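Local atomic coordinates of nucleoside-diphosphate sugar epimerase (SulA family) (Corynebacterium glutamicum, PDB entry 3OH8), a protein that probably acts as an NAD(P)-dependent epimerase on nucleotide sugars, through a Rossmann-type domain. Residues 135-148 with 346-358. Sequence-based numbering, arbitrary orientation.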
ATOM      1  N   PHE A 135      -9.581   7.256   2.035  1.00 16.39           N
ATOM      2  CA  PHE A 135      -8.857   7.011   3.272  1.00 17.73           C
ATOM      3  C   PHE A 135      -8.366   8.319   3.868  1.00 17.06           C
ATOM      4  O   PHE A 135      -8.498   8.546   5.072  1.00 17.15           O
ATOM      5  CB  PHE A 135      -7.631   6.102   3.077  1.00 15.12           C
ATOM      6  CG  PHE A 135      -6.713   6.110   4.281  1.00 16.34           C
ATOM      7  CD1 PHE A 135      -7.050   5.392   5.422  1.00 14.00           C
ATOM      8  CD2 PHE A 135      -5.578   6.895   4.307  1.00 19.07           C
ATOM      9  CE1 PHE A 135      -6.247   5.428   6.552  1.00 18.27           C
ATOM     10  CE2 PHE A 135      -4.767   6.939   5.432  1.00 16.96           C
ATOM     11  CZ  PHE A 135      -5.102   6.199   6.557  1.00 18.07           C
ATOM     12  N   LEU A 136      -7.754   9.161   3.039  1.00 10.85           N
ATOM     13  CA  LEU A 136      -7.252  10.441   3.547  1.00 14.12           C
ATOM     14  C   LEU A 136      -8.393  11.275   4.130  1.00 15.26           C
ATOM     15  O   LEU A 136      -8.214  11.973   5.124  1.00 20.19           O
ATOM     16  CB  LEU A 136      -6.520  11.220   2.452  1.00 14.52           C
ATOM     17  CG  LEU A 136      -5.219  10.571   1.949  1.00 18.07           C
ATOM     18  CD1 LEU A 136      -4.783  11.252   0.664  1.00 15.50           C
ATOM     19  CD2 LEU A 136      -4.115  10.638   3.002  1.00 15.06           C
ATOM     20  N   SER A 137      -9.562  11.197   3.499  1.00 14.75           N
ATOM     21  CA  SER A 137     -10.729  11.970   3.927  1.00 15.21           C
ATOM     22  C   SER A 137     -11.237  11.499   5.300  1.00 18.90           C
ATOM     23  O   SER A 137     -11.425  12.311   6.213  1.00 20.40           O
ATOM     24  CB  SER A 137     -11.842  11.841   2.885  1.00 18.64           C
ATOM     25  OG  SER A 137     -13.010  12.536   3.289  1.00 20.32           O
ATOM     26  N   ARG A 138     -11.444  10.188   5.448  1.00 15.14           N
ATOM     27  CA  ARG A 138     -11.814   9.610   6.745  1.00 17.52           C
ATOM     28  C   ARG A 138     -10.798   9.995   7.809  1.00 19.64           C
ATOM     29  O   ARG A 138     -11.149  10.335   8.943  1.00 19.94           O
ATOM     30  CB  ARG A 138     -11.857   8.078   6.676  1.00 20.81           C
ATOM     31  CG  ARG A 138     -12.923   7.520   5.762  1.00 20.61           C
ATOM     32  CD  ARG A 138     -13.089   6.012   5.960  1.00 20.63           C
ATOM     33  NE  ARG A 138     -11.901   5.204   5.636  1.00 16.20           N
ATOM     34  CZ  ARG A 138     -11.643   4.722   4.425  1.00 15.62           C
ATOM     35  NH1 ARG A 138     -12.446   5.010   3.401  1.00 14.40           N
ATOM     36  NH2 ARG A 138     -10.571   3.974   4.223  1.00 14.87           N
ATOM     37  N   THR A 139      -9.525   9.921   7.448  1.00 15.96           N
ATOM     38  CA  THR A 139      -8.461  10.153   8.425  1.00 14.74           C
ATOM     39  C   THR A 139      -8.394  11.622   8.844  1.00 16.83           C
ATOM     40  O   THR A 139      -8.000  11.936   9.967  1.00 16.58           O
ATOM     41  CB  THR A 139      -7.108   9.698   7.862  1.00 15.64           C
ATOM     42  OG1 THR A 139      -7.185   8.297   7.552  1.00 15.32           O
ATOM     43  CG2 THR A 139      -5.990   9.955   8.867  1.00 14.28           C
ATOM     44  N   SER A 140      -8.803  12.522   7.951  1.00 16.82           N
ATOM     45  CA  SER A 140      -8.796  13.942   8.277  1.00 18.34           C
ATOM     46  C   SER A 140      -9.700  14.220   9.478  1.00 20.20           C
ATOM     47  O   SER A 140      -9.635  15.293  10.071  1.00 22.58           O
ATOM     48  CB  SER A 140      -9.253  14.791   7.086  1.00 21.89           C
ATOM     49  OG  SER A 140     -10.665  14.710   6.915  1.00 20.82           O
ATOM     50  N   THR A 141     -10.551  13.268   9.841  1.00 17.95           N
ATOM     51  CA  THR A 141     -11.453  13.519  10.973  1.00 18.43           C
ATOM     52  C   THR A 141     -10.803  13.205  12.311  1.00 20.23           C
ATOM     53  O   THR A 141     -11.398  13.449  13.365  1.00 18.72           O
ATOM     54  CB  THR A 141     -12.764  12.723  10.874  1.00 20.93           C
ATOM     55  OG1 THR A 141     -12.491  11.322  11.002  1.00 20.49           O
ATOM     56  CG2 THR A 141     -13.476  13.011   9.546  1.00 19.40           C
ATOM     57  N   LEU A 142      -9.572  12.692  12.264  1.00 16.54           N
ATOM     58  CA  LEU A 142      -8.925  12.137  13.448  1.00 17.89           C
ATOM     59  C   LEU A 142      -7.863  13.046  14.030  1.00 16.91           C
ATOM     60  O   LEU A 142      -7.375  12.790  15.123  1.00 21.83           O
ATOM     61  CB  LEU A 142      -8.308  10.767  13.128  1.00 17.11           C
ATOM     62  CG  LEU A 142      -9.288   9.727  12.581  1.00 17.18           C
ATOM     63  CD1 LEU A 142      -8.537   8.441  12.198  1.00 12.95           C
ATOM     64  CD2 LEU A 142     -10.386   9.441  13.623  1.00 16.52           C
ATOM     65  N   PHE A 143      -7.485  14.093  13.302  1.00 16.48           N
ATOM     66  CA  PHE A 143      -6.428  14.974  13.779  1.00 18.69           C
ATOM     67  C   PHE A 143      -6.500  16.328  13.076  1.00 20.31           C
ATOM     68  O   PHE A 143      -7.321  16.523  12.169  1.00 21.26           O
ATOM     69  CB  PHE A 143      -5.045  14.316  13.596  1.00 21.64           C
ATOM     70  CG  PHE A 143      -4.528  14.362  12.171  1.00 18.05           C
ATOM     71  CD1 PHE A 143      -5.219  13.740  11.141  1.00 18.61           C
ATOM     72  CD2 PHE A 143      -3.349  15.022  11.875  1.00 18.55           C
ATOM     73  CE1 PHE A 143      -4.742  13.783   9.835  1.00 17.29           C
ATOM     74  CE2 PHE A 143      -2.867  15.077  10.578  1.00 21.30           C
ATOM     75  CZ  PHE A 143      -3.567  14.463   9.551  1.00 20.62           C
ATOM     76  N   ASP A 144      -5.644  17.258  13.488  1.00 20.32           N
ATOM     77  CA  ASP A 144      -5.732  18.634  12.990  1.00 23.33           C
ATOM     78  C   ASP A 144      -5.377  18.790  11.506  1.00 23.62           C
ATOM     79  O   ASP A 144      -5.669  19.819  10.903  1.00 25.99           O
ATOM     80  CB  ASP A 144      -4.940  19.605  13.877  1.00 27.83           C
ATOM     81  CG  ASP A 144      -3.428  19.382  13.811  1.00 28.21           C
ATOM     82  OD1 ASP A 144      -2.950  18.708  12.879  1.00 22.60           O
ATOM     83  OD2 ASP A 144      -2.723  19.905  14.694  1.00 33.55           O
ATOM     84  N   GLY A 145      -4.777  17.760  10.913  1.00 24.49           N
ATOM     85  CA  GLY A 145      -4.505  17.754   9.481  1.00 21.90           C
ATOM     86  C   GLY A 145      -3.219  18.447   9.053  1.00 26.58           C
ATOM     87  O   GLY A 145      -2.903  18.509   7.863  1.00 31.62           O
ATOM     88  N   SER A 146      -2.479  18.985  10.016  1.00 27.19           N
ATOM     89  CA  SER A 146      -1.165  19.553   9.727  1.00 29.74           C
ATOM     90  C   SER A 146      -0.169  18.442   9.449  1.00 25.40           C
ATOM     91  O   SER A 146      -0.200  17.391  10.099  1.00 24.06           O
ATOM     92  CB  SER A 146      -0.653  20.405  10.890  1.00 28.97           C
ATOM     93  OG  SER A 146      -1.359  21.623  10.973  1.00 35.07           O
ATOM     94  N   PRO A 147       0.736  18.683   8.502  1.00 25.62           N
ATOM     95  CA  PRO A 147       1.749  17.686   8.129  1.00 21.95           C
ATOM     96  C   PRO A 147       2.639  17.322   9.312  1.00 21.27           C
ATOM     97  O   PRO A 147       3.023  18.192  10.093  1.00 16.25           O
ATOM     98  CB  PRO A 147       2.572  18.408   7.058  1.00 21.60           C
ATOM     99  CG  PRO A 147       1.634  19.471   6.509  1.00 24.98           C
ATOM    100  CD  PRO A 147       0.834  19.917   7.696  1.00 23.38           C
ATOM    101  N   LEU A 148       2.952  16.039   9.441  1.00 16.31           N
ATOM    102  CA  LEU A 148       3.885  15.580  10.452  1.00 16.53           C
ATOM    103  C   LEU A 148       5.162  15.154   9.767  1.00 19.60           C
ATOM    104  O   LEU A 148       5.166  14.904   8.567  1.00 16.71           O
ATOM    105  CB  LEU A 148       3.303  14.383  11.211  1.00 19.03           C
ATOM    106  CG  LEU A 148       2.069  14.687  12.057  1.00 21.13           C
ATOM    107  CD1 LEU A 148       1.396  13.391  12.482  1.00 24.89           C
ATOM    108  CD2 LEU A 148       2.462  15.541  13.265  1.00 19.28           C
ATOM    109  N   THR A 346      -1.053  -0.615   5.527  1.00 12.54           N
ATOM    110  CA  THR A 346      -0.527   0.747   5.543  1.00 14.51           C
ATOM    111  C   THR A 346      -1.555   1.753   6.093  1.00 12.09           C
ATOM    112  O   THR A 346      -1.181   2.654   6.846  1.00 14.62           O
ATOM    113  CB  THR A 346       0.070   1.204   4.177  1.00 18.48           C
ATOM    114  OG1 THR A 346      -0.950   1.231   3.172  1.00 21.70           O
ATOM    115  CG2 THR A 346       1.182   0.243   3.737  1.00 19.60           C
ATOM    116  N   ASP A 347      -2.835   1.599   5.734  1.00 11.83           N
ATOM    117  CA  ASP A 347      -3.884   2.443   6.325  1.00 12.49           C
ATOM    118  C   ASP A 347      -3.787   2.429   7.847  1.00 15.45           C
ATOM    119  O   ASP A 347      -3.918   3.466   8.507  1.00 11.51           O
ATOM    120  CB  ASP A 347      -5.281   1.984   5.909  1.00 14.82           C
ATOM    121  CG  ASP A 347      -5.674   2.468   4.515  1.00 18.22           C
ATOM    122  OD1 ASP A 347      -4.852   3.126   3.833  1.00 14.73           O
ATOM    123  OD2 ASP A 347      -6.815   2.182   4.102  1.00 18.51           O
ATOM    124  N   ILE A 348      -3.573   1.238   8.406  1.00 15.35           N
ATOM    125  CA  ILE A 348      -3.518   1.089   9.861  1.00 10.46           C
ATOM    126  C   ILE A 348      -2.286   1.785  10.426  1.00 12.70           C
ATOM    127  O   ILE A 348      -2.372   2.481  11.437  1.00 11.94           O
ATOM    128  CB  ILE A 348      -3.602  -0.397  10.268  1.00 13.77           C
ATOM    129  CG1 ILE A 348      -5.028  -0.905  10.004  1.00 17.04           C
ATOM    130  CG2 ILE A 348      -3.262  -0.577  11.732  1.00 14.02           C
ATOM    131  CD1 ILE A 348      -5.160  -2.432   9.962  1.00 14.49           C
ATOM    132  N   TYR A 349      -1.143   1.629   9.769  1.00  9.02           N
ATOM    133  CA  TYR A 349       0.046   2.364  10.201  1.00 12.69           C
ATOM    134  C   TYR A 349      -0.185   3.869  10.140  1.00 15.34           C
ATOM    135  O   TYR A 349       0.125   4.608  11.081  1.00 13.71           O
ATOM    136  CB  TYR A 349       1.261   1.988   9.339  1.00  7.75           C
ATOM    137  CG  TYR A 349       2.013   0.783   9.892  1.00 10.67           C
ATOM    138  CD1 TYR A 349       2.887   0.920  10.965  1.00 13.62           C
ATOM    139  CD2 TYR A 349       1.860  -0.482   9.322  1.00  9.89           C
ATOM    140  CE1 TYR A 349       3.585  -0.189  11.476  1.00 15.94           C
ATOM    141  CE2 TYR A 349       2.546  -1.584   9.823  1.00 18.26           C
ATOM    142  CZ  TYR A 349       3.397  -1.432  10.904  1.00 19.05           C
ATOM    143  OH  TYR A 349       4.079  -2.530  11.397  1.00 19.98           O
ATOM    144  N   TYR A 350      -0.717   4.309   9.006  1.00 17.59           N
ATOM    145  CA  TYR A 350      -0.951   5.727   8.750  1.00 13.48           C
ATOM    146  C   TYR A 350      -1.884   6.270   9.822  1.00 15.98           C
ATOM    147  O   TYR A 350      -1.579   7.274  10.469  1.00 17.40           O
ATOM    148  CB  TYR A 350      -1.533   5.876   7.341  1.00 11.47           C
ATOM    149  CG  TYR A 350      -1.568   7.274   6.764  1.00 12.81           C
ATOM    150  CD1 TYR A 350      -2.126   8.327   7.466  1.00 13.34           C
ATOM    151  CD2 TYR A 350      -1.082   7.522   5.479  1.00 17.28           C
ATOM    152  CE1 TYR A 350      -2.179   9.615   6.910  1.00 18.08           C
ATOM    153  CE2 TYR A 350      -1.129   8.791   4.918  1.00 14.74           C
ATOM    154  CZ  TYR A 350      -1.681   9.832   5.640  1.00 14.18           C
ATOM    155  OH  TYR A 350      -1.725  11.092   5.077  1.00 14.12           O
ATOM    156  N   ARG A 351      -2.999   5.579  10.050  1.00 14.50           N
ATOM    157  CA  ARG A 351      -3.898   5.968  11.121  1.00 13.82           C
ATOM    158  C   ARG A 351      -3.197   6.027  12.478  1.00 16.90           C
ATOM    159  O   ARG A 351      -3.393   6.978  13.243  1.00 14.51           O
ATOM    160  CB  ARG A 351      -5.109   5.027  11.209  1.00 17.30           C
ATOM    161  CG  ARG A 351      -6.099   5.493  12.257  1.00 16.64           C
ATOM    162  CD  ARG A 351      -7.341   4.619  12.395  1.00 16.54           C
ATOM    163  NE  ARG A 351      -8.177   5.189  13.446  1.00 18.99           N
ATOM    164  CZ  ARG A 351      -9.494   5.054  13.536  1.00 17.03           C
ATOM    165  NH1 ARG A 351     -10.162   4.332  12.648  1.00 17.26           N
ATOM    166  NH2 ARG A 351     -10.139   5.668  14.523  1.00 20.18           N
ATOM    167  N   ALA A 352      -2.402   5.003  12.795  1.00 14.53           N
ATOM    168  CA  ALA A 352      -1.707   4.979  14.089  1.00 13.95           C
ATOM    169  C   ALA A 352      -0.825   6.220  14.255  1.00 15.04           C
ATOM    170  O   ALA A 352      -0.737   6.804  15.336  1.00 15.58           O
ATOM    171  CB  ALA A 352      -0.867   3.707  14.220  1.00 14.87           C
ATOM    172  N   ILE A 353      -0.170   6.613  13.168  1.00 11.38           N
ATOM    173  CA  ILE A 353       0.703   7.776  13.196  1.00 14.10           C
ATOM    174  C   ILE A 353      -0.033   9.045  13.635  1.00 16.38           C
ATOM    175  O   ILE A 353       0.458   9.787  14.496  1.00 19.08           O
ATOM    176  CB  ILE A 353       1.379   7.989  11.823  1.00 13.55           C
ATOM    177  CG1 ILE A 353       2.381   6.863  11.547  1.00 16.30           C
ATOM    178  CG2 ILE A 353       2.037   9.357  11.743  1.00 13.00           C
ATOM    179  CD1 ILE A 353       2.929   6.896  10.109  1.00 13.94           C
ATOM    180  N   VAL A 354      -1.216   9.277  13.074  1.00 16.83           N
ATOM    181  CA  VAL A 354      -1.932  10.549  13.288  1.00 17.27           C
ATOM    182  C   VAL A 354      -3.024  10.514  14.362  1.00 22.04           C
ATOM    183  O   VAL A 354      -3.416  11.558  14.879  1.00 25.44           O
ATOM    184  CB  VAL A 354      -2.548  11.102  11.964  1.00 18.74           C
ATOM    185  CG1 VAL A 354      -1.515  11.110  10.848  1.00 19.93           C
ATOM    186  CG2 VAL A 354      -3.743  10.279  11.540  1.00 14.05           C
ATOM    187  N   ASP A 355      -3.495   9.321  14.715  1.00 21.20           N
ATOM    188  CA  ASP A 355      -4.663   9.185  15.585  1.00 18.83           C
ATOM    189  C   ASP A 355      -4.258   8.825  17.012  1.00 19.80           C
ATOM    190  O   ASP A 355      -3.915   7.679  17.303  1.00 18.50           O
ATOM    191  CB  ASP A 355      -5.617   8.128  15.010  1.00 16.90           C
ATOM    192  CG  ASP A 355      -6.912   7.996  15.802  1.00 19.55           C
ATOM    193  OD1 ASP A 355      -7.124   8.760  16.768  1.00 21.41           O
ATOM    194  OD2 ASP A 355      -7.720   7.115  15.446  1.00 22.60           O
ATOM    195  N   ALA A 356      -4.299   9.810  17.900  1.00 19.76           N
ATOM    196  CA  ALA A 356      -3.896   9.593  19.282  1.00 22.45           C
ATOM    197  C   ALA A 356      -4.782   8.576  20.019  1.00 25.52           C
ATOM    198  O   ALA A 356      -4.461   8.196  21.134  1.00 26.19           O
ATOM    199  CB  ALA A 356      -3.857  10.910  20.040  1.00 25.63           C
ATOM    200  N   GLN A 357      -5.881   8.134  19.402  1.00 18.13           N
ATOM    201  CA  GLN A 357      -6.725   7.094  20.008  1.00 24.38           C
ATOM    202  C   GLN A 357      -6.050   5.730  19.973  1.00 27.62           C
ATOM    203  O   GLN A 357      -6.432   4.807  20.702  1.00 29.66           O
ATOM    204  CB  GLN A 357      -8.049   6.957  19.265  1.00 27.27           C
ATOM    205  CG  GLN A 357      -9.026   8.089  19.449  1.00 30.93           C
ATOM    206  CD  GLN A 357     -10.257   7.914  18.571  1.00 35.67           C
ATOM    207  OE1 GLN A 357     -10.166   7.937  17.342  1.00 30.72           O
ATOM    208  NE2 GLN A 357     -11.412   7.734  19.200  1.00 38.45           N
ATOM    209  N   ILE A 358      -5.062   5.597  19.102  1.00 21.26           N
ATOM    210  CA  ILE A 358      -4.414   4.310  18.873  1.00 17.84           C
ATOM    211  C   ILE A 358      -3.216   4.122  19.791  1.00 20.51           C
ATOM    212  O   ILE A 358      -2.214   4.829  19.679  1.00 19.77           O
ATOM    213  CB  ILE A 358      -3.989   4.159  17.397  1.00 18.90           C
ATOM    214  CG1 ILE A 358      -5.241   4.188  16.516  1.00 28.87           C
ATOM    215  CG2 ILE A 358      -3.206   2.863  17.177  1.00 17.63           C
ATOM    216  CD1 ILE A 358      -4.966   4.008  15.067  1.00 37.86           C
TER
HETATM  217  O   HOH W   1      -8.743   2.372   5.954  1.00 16.47           O
HETATM  218  O   HOH W   2      -8.429  11.041  17.011  1.00 23.98           O
HETATM  219  O   HOH W   3      -5.142  12.704  16.991  1.00 26.77           O
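The carboxylate of Asp-347 stacks on one face of the Phe-135 ring, the two planes 11° apart with Asp-347 CG 3.4 Å from Phe-135 CD1, and Thr-139 OG1, bonded to Phe-135 O, lies toward the rim of the opposite face. The edge of the ring, led by CE2, points into the face of Tyr-350 as a T-shaped pair, centroids 5.0 Å apart and planes at 80°. With CG anti to the backbone N, Phe-135 directs its ring toward helix 346-354. Phe-143 offers one face to Val-354, whose CB stands over the ring centre, 3.8 Å from the centroid, a CH-pi contact; Gly-145 N lies over the other face. Val-354 CG2 also packs 3.5 Å from Thr-139 CG2. On the guanidinium of Arg-351 rests Leu-142 CD1, while NE and NH2, in plane, grip Asp-355 OD2 side-on, NE at 2.8 Å; this grip, with NH1 bonded to His-425, fixes the rotation of the guanidinium, whose face meets the leucine.

Polar links between the segments run through water. One water joins Arg-138 NH2 to Asp-347 OD2, the charged atoms themselves being 4.2 Å apart; Asp-347 is salt-bridged to Arg-428. Another donates to Leu-142 O and Asp-355 OD1, and a third to Leu-142 O and Val-354 O.

The axes of segments 135-139 and 346-354 approach to 11.2 Å at 28°, indicating near-parallel, side-chain-mediated packing. The end of helix 119-139, which follows the antiparallel sheet, and the linker to strand 149-153 thus dock on helix 342-354, a helix flanking the mixed, mainly parallel sheet of the Rossmann-type fold, packing consistent with an interface between two domains.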